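Side-chain contacts in CocE/NonD family hydrolase (Staphylococcus aureus subsp. aureus COL, PDB 3III), which probably hydrolyses ester or amide bonds as an alpha/beta hydrolase of the CocE/NonD family, although its natural substrate is not established: residues A124-S128 and D129-G133; R215-T218 and Q219-A223; N308-R311 and Q312-F315. One frame throughout, in Å; residues are numbered along the deposited sequence.

Contact 1 of 3, residues A124-S128 and D129-G133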
loop_
_atom_site.group_PDB
_atom_site.type_symbol
_atom_site.label_atom_id
_atom_site.label_comp_id
_atom_site.label_asym_id
_atom_site.label_seq_id
_atom_site.Cartn_x
_atom_site.Cartn_y
_atom_site.Cartn_z
ATOM N N ALA A 124 -3.942 18.565 -9.945
ATOM C CA ALA A 124 -4.642 17.693 -10.862
ATOM C C ALA A 124 -3.682 17.289 -11.978
ATOM O O ALA A 124 -3.283 18.111 -12.790
ATOM C CB ALA A 124 -5.883 18.386 -11.422
ATOM N N LEU A 125 -3.300 16.004 -12.017
ATOM C CA LEU A 125 -2.351 15.523 -13.020
ATOM C C LEU A 125 -3.043 15.449 -14.375
ATOM O O LEU A 125 -4.290 15.589 -14.491
ATOM C CB LEU A 125 -1.691 14.189 -12.613
ATOM C CG LEU A 125 -0.755 14.349 -11.398
ATOM C CD1 LEU A 125 -0.474 12.982 -10.669
ATOM C CD2 LEU A 125 0.510 15.033 -11.818
ATOM N N ARG A 126 -2.213 15.255 -15.393
ATOM C CA ARG A 126 -2.664 15.215 -16.789
ATOM C C ARG A 126 -3.816 14.217 -16.934
ATOM O O ARG A 126 -3.779 13.102 -16.397
ATOM C CB ARG A 126 -1.536 14.802 -17.702
ATOM C CG ARG A 126 -1.850 14.934 -19.181
ATOM C CD ARG A 126 -0.716 14.394 -20.047
ATOM N NE ARG A 126 0.525 15.145 -19.888
ATOM C CZ ARG A 126 1.101 15.890 -20.824
ATOM N NH1 ARG A 126 0.573 16.003 -22.044
ATOM N NH2 ARG A 126 2.240 16.522 -20.557
ATOM N N GLY A 127 -4.808 14.633 -17.722
ATOM C CA GLY A 127 -6.020 13.841 -17.966
ATOM C C GLY A 127 -7.162 14.048 -16.976
ATOM O O GLY A 127 -8.281 13.546 -17.195
ATOM N N SER A 128 -6.876 14.749 -15.879
ATOM C CA SER A 128 -7.846 15.029 -14.852
ATOM C C SER A 128 -8.118 16.523 -14.761
ATOM O O SER A 128 -7.321 17.365 -15.170
ATOM C CB SER A 128 -7.387 14.472 -13.490
ATOM O OG SER A 128 -6.331 15.266 -12.946
ATOM N N ASP A 129 -9.285 16.820 -14.224
ATOM C CA ASP A 129 -9.817 18.169 -14.132
ATOM C C ASP A 129 -9.987 18.737 -15.543
ATOM O O ASP A 129 -10.503 18.044 -16.417
ATOM C CB ASP A 129 -8.985 19.055 -13.211
ATOM C CG ASP A 129 -9.741 20.274 -12.779
ATOM O OD1 ASP A 129 -10.700 20.122 -11.992
ATOM O OD2 ASP A 129 -9.429 21.381 -13.257
ATOM N N LYS A 130 -9.531 19.953 -15.783
ATOM C CA LYS A 130 -9.740 20.578 -17.093
ATOM C C LYS A 130 -8.714 20.087 -18.124
ATOM O O LYS A 130 -8.831 20.400 -19.304
ATOM C CB LYS A 130 -9.818 22.110 -16.932
ATOM C CG LYS A 130 -11.126 22.458 -16.140
ATOM C CD LYS A 130 -11.306 23.898 -15.790
ATOM C CE LYS A 130 -10.544 24.242 -14.543
ATOM N NZ LYS A 130 -10.974 23.416 -13.334
ATOM N N SER A 131 -7.746 19.269 -17.702
ATOM C CA SER A 131 -6.861 18.621 -18.658
ATOM C C SER A 131 -7.569 17.430 -19.271
ATOM O O SER A 131 -7.993 16.521 -18.561
ATOM C CB SER A 131 -5.560 18.125 -18.014
ATOM O OG SER A 131 -4.825 17.343 -18.948
ATOM N N LYS A 132 -7.649 17.409 -20.594
ATOM C CA LYS A 132 -8.201 16.262 -21.315
ATOM C C LYS A 132 -7.081 15.546 -22.075
ATOM O O LYS A 132 -7.331 14.887 -23.086
ATOM C CB LYS A 132 -9.349 16.665 -22.278
ATOM C CG LYS A 132 -10.523 17.384 -21.645
ATOM C CD LYS A 132 -11.110 16.622 -20.438
ATOM C CE LYS A 132 -11.791 17.548 -19.392
ATOM N NZ LYS A 132 -12.446 16.702 -18.276
ATOM N N GLY A 133 -5.854 15.650 -21.568
ATOM C CA GLY A 133 -4.704 14.902 -22.117
ATOM C C GLY A 133 -4.659 13.429 -21.683
ATOM O O GLY A 133 -5.574 12.940 -21.041
HETATM O O HOH W 1 -10.317 15.147 -17.492
#
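G127 N gives a nearly straight hydrogen bond to S131 OG, 3.0 Å long with an N-H...O angle of 171°. The S131 hydroxyl lies anti to its own backbone N (chi1 172°), which carries it across to G127. The same hydroxyl also bonds to E52, its strongest polar partner. One turn earlier, S128 OG donates to L125 O at 2.6 Å. S128 N reaches that same L125 O at 3.1 Å, so one carbonyl takes two bonds from one residue. S131 N meets S128 O at 3.2 Å, from above the carbonyl plane.

These bonds belong to two successive turns in the loop between strand 119-124 and helix 140-154 of the alpha/beta hydrolase core. A type II turn runs from L125 to S128, with G127 at its third position. A type II' turn follows from S128 to S131.

Within the second turn, K130 NZ forms a 2.6 Å salt bridge with D129 OD2, and another with D43. K132 NZ donates to D129 O and pairs with D227. Apolar packing is slight: A124 CB meets D129 CB at 3.6 Å. R126 CG passes S131 OG at 3.8 Å, and its guanidinium goes on to D145 and D50.

Contact 2 of 3, residues R215-T218 and Q219-A223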
loop_
_atom_site.group_PDB
_atom_site.type_symbol
_atom_site.label_atom_id
_atom_site.label_comp_id
_atom_site.label_asym_id
_atom_site.label_seq_id
_atom_site.Cartn_x
_atom_site.Cartn_y
_atom_site.Cartn_z
ATOM N N ARG A 215 -9.953 -3.648 -11.245
ATOM C CA ARG A 215 -10.933 -3.305 -12.250
ATOM C C ARG A 215 -11.886 -2.234 -11.758
ATOM O O ARG A 215 -12.212 -1.316 -12.485
ATOM C CB ARG A 215 -11.674 -4.548 -12.736
ATOM C CG ARG A 215 -10.761 -5.587 -13.313
ATOM C CD ARG A 215 -11.460 -6.823 -13.872
ATOM N NE ARG A 215 -10.438 -7.720 -14.431
ATOM C CZ ARG A 215 -10.689 -8.892 -14.984
ATOM N NH1 ARG A 215 -11.925 -9.371 -15.024
ATOM N NH2 ARG A 215 -9.695 -9.593 -15.500
ATOM N N PHE A 216 -12.293 -2.315 -10.507
ATOM C CA PHE A 216 -13.133 -1.283 -9.885
ATOM C C PHE A 216 -12.440 0.106 -9.918
ATOM O O PHE A 216 -13.033 1.153 -10.294
ATOM C CB PHE A 216 -13.366 -1.714 -8.458
ATOM C CG PHE A 216 -13.929 -0.632 -7.549
ATOM C CD1 PHE A 216 -15.271 -0.286 -7.631
ATOM C CD2 PHE A 216 -13.137 -0.028 -6.578
ATOM C CE1 PHE A 216 -15.788 0.678 -6.768
ATOM C CE2 PHE A 216 -13.661 0.898 -5.717
ATOM C CZ PHE A 216 -14.986 1.251 -5.828
ATOM N N TRP A 217 -11.158 0.075 -9.614
ATOM C CA TRP A 217 -10.320 1.259 -9.551
ATOM C C TRP A 217 -10.185 1.828 -10.955
ATOM O O TRP A 217 -10.358 3.044 -11.183
ATOM C CB TRP A 217 -8.966 0.852 -8.969
ATOM C CG TRP A 217 -7.932 1.872 -9.073
ATOM C CD1 TRP A 217 -7.829 2.993 -8.333
ATOM C CD2 TRP A 217 -6.821 1.878 -9.981
ATOM N NE1 TRP A 217 -6.738 3.720 -8.735
ATOM C CE2 TRP A 217 -6.099 3.055 -9.745
ATOM C CE3 TRP A 217 -6.374 1.012 -10.979
ATOM C CZ2 TRP A 217 -4.933 3.377 -10.446
ATOM C CZ3 TRP A 217 -5.202 1.337 -11.671
ATOM C CH2 TRP A 217 -4.518 2.506 -11.421
ATOM N N THR A 218 -9.832 0.963 -11.897
ATOM C CA THR A 218 -9.667 1.420 -13.264
ATOM C C THR A 218 -10.951 2.050 -13.796
ATOM O O THR A 218 -10.923 3.140 -14.375
ATOM C CB THR A 218 -9.247 0.297 -14.229
ATOM O OG1 THR A 218 -8.008 -0.260 -13.794
ATOM C CG2 THR A 218 -9.076 0.915 -15.634
ATOM N N GLN A 219 -12.069 1.353 -13.612
ATOM C CA GLN A 219 -13.368 1.826 -14.054
ATOM C C GLN A 219 -13.764 3.151 -13.429
ATOM O O GLN A 219 -14.354 4.018 -14.086
ATOM C CB GLN A 219 -14.440 0.759 -13.795
ATOM C CG GLN A 219 -14.253 -0.311 -14.802
ATOM C CD GLN A 219 -15.007 -1.572 -14.510
ATOM O OE1 GLN A 219 -15.442 -1.840 -13.371
ATOM N NE2 GLN A 219 -15.154 -2.371 -15.532
ATOM N N GLY A 220 -13.428 3.291 -12.159
ATOM C CA GLY A 220 -13.618 4.518 -11.419
ATOM C C GLY A 220 -12.944 5.749 -12.041
ATOM O O GLY A 220 -13.528 6.840 -12.052
ATOM N N ILE A 221 -11.723 5.570 -12.539
ATOM C CA ILE A 221 -10.994 6.644 -13.212
ATOM C C ILE A 221 -11.731 7.016 -14.506
ATOM O O ILE A 221 -12.056 8.180 -14.728
ATOM C CB ILE A 221 -9.503 6.259 -13.469
ATOM C CG1 ILE A 221 -8.789 6.045 -12.118
ATOM C CG2 ILE A 221 -8.855 7.302 -14.380
ATOM C CD1 ILE A 221 -7.280 5.626 -12.179
ATOM N N PHE A 222 -12.065 6.007 -15.313
ATOM C CA PHE A 222 -12.846 6.217 -16.510
ATOM C C PHE A 222 -14.170 6.960 -16.224
ATOM O O PHE A 222 -14.521 7.874 -16.947
ATOM C CB PHE A 222 -13.117 4.861 -17.211
ATOM C CG PHE A 222 -12.084 4.490 -18.245
ATOM C CD1 PHE A 222 -12.216 4.968 -19.599
ATOM C CD2 PHE A 222 -10.989 3.697 -17.905
ATOM C CE1 PHE A 222 -11.285 4.592 -20.610
ATOM C CE2 PHE A 222 -10.046 3.312 -18.873
ATOM C CZ PHE A 222 -10.170 3.786 -20.239
ATOM N N ALA A 223 -14.873 6.560 -15.158
ATOM C CA ALA A 223 -16.158 7.176 -14.771
ATOM C C ALA A 223 -16.005 8.629 -14.271
ATOM O O ALA A 223 -16.922 9.459 -14.395
ATOM C CB ALA A 223 -16.873 6.284 -13.732
#
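T218 O is gripped by two backbone N-H groups of the next turn. F222 N binds T218 O at 3.2 Å, almost straight. I221 N adds a weak, bent bond to T218 O at 3.1 Å; its better-directed bond goes to W217 O. The F222 ring also borders this carbonyl: CD2 lies 3.6 Å from T218 O, with the oxygen at the ring edge and near the ring plane. T218 CG2 runs alongside the same ring edge, 4.1 Å from F222 CD2. With chi1 at -59°, T218 OG1 sits beside its own backbone N, from where it bonds to Y214 O one turn back. The methyl is then turned to the F222 side.

W217 and I221 pair one turn apart. I221 CD1 lies over one face of the indole, offset toward the rim, in a CH-pi contact 4.1 Å from the centroid of the six-membered ring. I221 CD1 comes to 3.7 Å from W217 CZ2, with CE2 as near. The indole also stacks with W138, and its NE1 bonds to Y76.

Q219 folds back along the helix, and its CG passes 3.2 Å from R215 O. Q219 N bonds to R215 O at 2.9 Å. The R215 guanidinium bonds to Q238 and E535, while F216 touches a bound palmitic acid. Contacts between residues four apart are the usual i to i+4 pairing of an alpha-helix. Helix 213-224 follows core strand 186-192, where alpha/beta hydrolases commonly insert their cap.

Contact 3 of 3, residues N308-R311 and Q312-F315; sequences NLER and QKSF
Q312 folds back over N308 and L309 on the tightly packed side of the helix. Its CG comes within 3.1 Å of N308 O, and its NE2 lies 3.7 Å from L309 CD2, the two side chains running side by side. The CG of Q312 sits beside its backbone N (chi1 -65°), and the extended chain beyond it carries the amide back along the helix. That buried amide is held by N166 at OE1 and, weakly, by Y303 O at NE2.

N308 also receives R311. The R311 guanidinium approaches side-on, with R311 NE at 3.0 Å and R311 NH2 at 2.8 Å from the single atom N308 OD1. That oxygen lies in the guanidinium plane. N308 ND2 is bonded to S302 O, so both ends of the amide are fixed. R311 also makes a cation-pi contact with Y293.

Helix 306-319 follows strand 290-295 of the alpha/beta hydrolase sheet and packs against it. F315 lies on strand 186-192 and meets W327 edge-to-face; its N bonds to R311 O at 3.1 Å.

E310 and K313 form the looser, partly exposed side. They run alongside each other, but E310 OE1 comes no nearer than 4.1 Å to K313 CE and 5.4 Å to K313 NZ. Each charge is paired along the same helix instead, E310 with R306 and K313 with D317.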
loop_
_atom_site.group_PDB
_atom_site.type_symbol
_atom_site.label_atom_id
_atom_site.label_comp_id
_atom_site.label_asym_id
_atom_site.label_seq_id
_atom_site.Cartn_x
_atom_site.Cartn_y
_atom_site.Cartn_z
ATOM N N ASN A 308 -0.058 11.255 14.017
ATOM C CA ASN A 308 0.668 11.069 12.756
ATOM C C ASN A 308 0.804 12.343 11.971
ATOM O O ASN A 308 1.822 12.551 11.261
ATOM C CB ASN A 308 0.059 9.881 11.964
ATOM C CG ASN A 308 0.336 8.543 12.662
ATOM O OD1 ASN A 308 1.390 8.386 13.277
ATOM N ND2 ASN A 308 -0.633 7.633 12.659
ATOM N N LEU A 309 -0.164 13.263 12.120
ATOM C CA LEU A 309 0.029 14.614 11.558
ATOM C C LEU A 309 1.211 15.284 12.259
ATOM O O LEU A 309 1.984 15.982 11.643
ATOM C CB LEU A 309 -1.255 15.461 11.664
ATOM C CG LEU A 309 -2.449 14.957 10.865
ATOM C CD1 LEU A 309 -3.705 15.879 11.100
ATOM C CD2 LEU A 309 -2.103 14.893 9.406
ATOM N N GLU A 310 1.354 15.098 13.582
ATOM C CA GLU A 310 2.419 15.750 14.279
ATOM C C GLU A 310 3.776 15.118 13.849
ATOM O O GLU A 310 4.790 15.818 13.756
ATOM C CB GLU A 310 2.244 15.711 15.812
ATOM C CG GLU A 310 1.053 16.429 16.424
ATOM C CD GLU A 310 1.193 17.930 16.345
ATOM O OE1 GLU A 310 2.350 18.426 16.458
ATOM O OE2 GLU A 310 0.162 18.582 16.158
ATOM N N ARG A 311 3.771 13.825 13.558
ATOM C CA ARG A 311 4.990 13.127 13.098
ATOM C C ARG A 311 5.408 13.667 11.721
ATOM O O ARG A 311 6.591 14.013 11.497
ATOM C CB ARG A 311 4.719 11.611 13.081
ATOM C CG ARG A 311 5.874 10.723 12.560
ATOM C CD ARG A 311 5.408 9.328 12.161
ATOM N NE ARG A 311 4.367 8.810 13.021
ATOM C CZ ARG A 311 4.579 8.218 14.191
ATOM N NH1 ARG A 311 5.825 8.087 14.600
ATOM N NH2 ARG A 311 3.527 7.811 14.963
ATOM N N GLN A 312 4.441 13.746 10.828
ATOM C CA GLN A 312 4.637 14.326 9.463
ATOM C C GLN A 312 5.205 15.726 9.565
ATOM O O GLN A 312 6.124 16.090 8.827
ATOM C CB GLN A 312 3.338 14.374 8.662
ATOM C CG GLN A 312 2.678 13.027 8.276
ATOM C CD GLN A 312 1.233 13.217 7.801
ATOM O OE1 GLN A 312 0.937 14.115 7.006
ATOM N NE2 GLN A 312 0.344 12.347 8.246
ATOM N N LYS A 313 4.639 16.514 10.486
ATOM C CA LYS A 313 5.029 17.903 10.634
ATOM C C LYS A 313 6.454 18.001 11.213
ATOM O O LYS A 313 7.219 18.853 10.808
ATOM C CB LYS A 313 4.004 18.677 11.518
ATOM C CG LYS A 313 4.367 20.188 11.776
ATOM C CD LYS A 313 3.215 20.898 12.585
ATOM C CE LYS A 313 3.698 21.374 13.925
ATOM N NZ LYS A 313 4.973 22.294 13.849
ATOM N N SER A 314 6.811 17.116 12.140
ATOM C CA SER A 314 8.132 17.158 12.703
ATOM C C SER A 314 9.200 16.875 11.598
ATOM O O SER A 314 10.221 17.562 11.519
ATOM C CB SER A 314 8.268 16.195 13.892
ATOM O OG SER A 314 9.657 16.187 14.296
ATOM N N PHE A 315 8.900 15.920 10.730
ATOM C CA PHE A 315 9.767 15.544 9.596
ATOM C C PHE A 315 9.888 16.712 8.623
ATOM O O PHE A 315 10.997 17.104 8.246
ATOM C CB PHE A 315 9.164 14.315 8.932
ATOM C CG PHE A 315 9.819 13.862 7.657
ATOM C CD1 PHE A 315 11.089 13.278 7.654
ATOM C CD2 PHE A 315 9.125 13.957 6.457
ATOM C CE1 PHE A 315 11.648 12.814 6.462
ATOM C CE2 PHE A 315 9.672 13.495 5.263
ATOM C CZ PHE A 315 10.960 12.911 5.271
#

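The three contacts follow in series along the chain; none nests in or crosses another. Contact 1 closes a short local loop; contacts 2 and 3 join successive turns within continuous helices. Contact 1 folds the loop that leaves strand 119-124 back on itself. Contact 2 is one run of helix 213-224, after strand 186-192. The two lie close, with nearest atoms about 7 Å apart. The segment just after helix 213-224 joins them: N228 bonds to G127 and G133, and W225 touches S128. Contact 3, on helix 306-319, is well removed, its nearest atoms about 18 Å from contact 1 and about 20 Å from contact 2. It packs on strands 186-192 and 290-295 of the same large sheet.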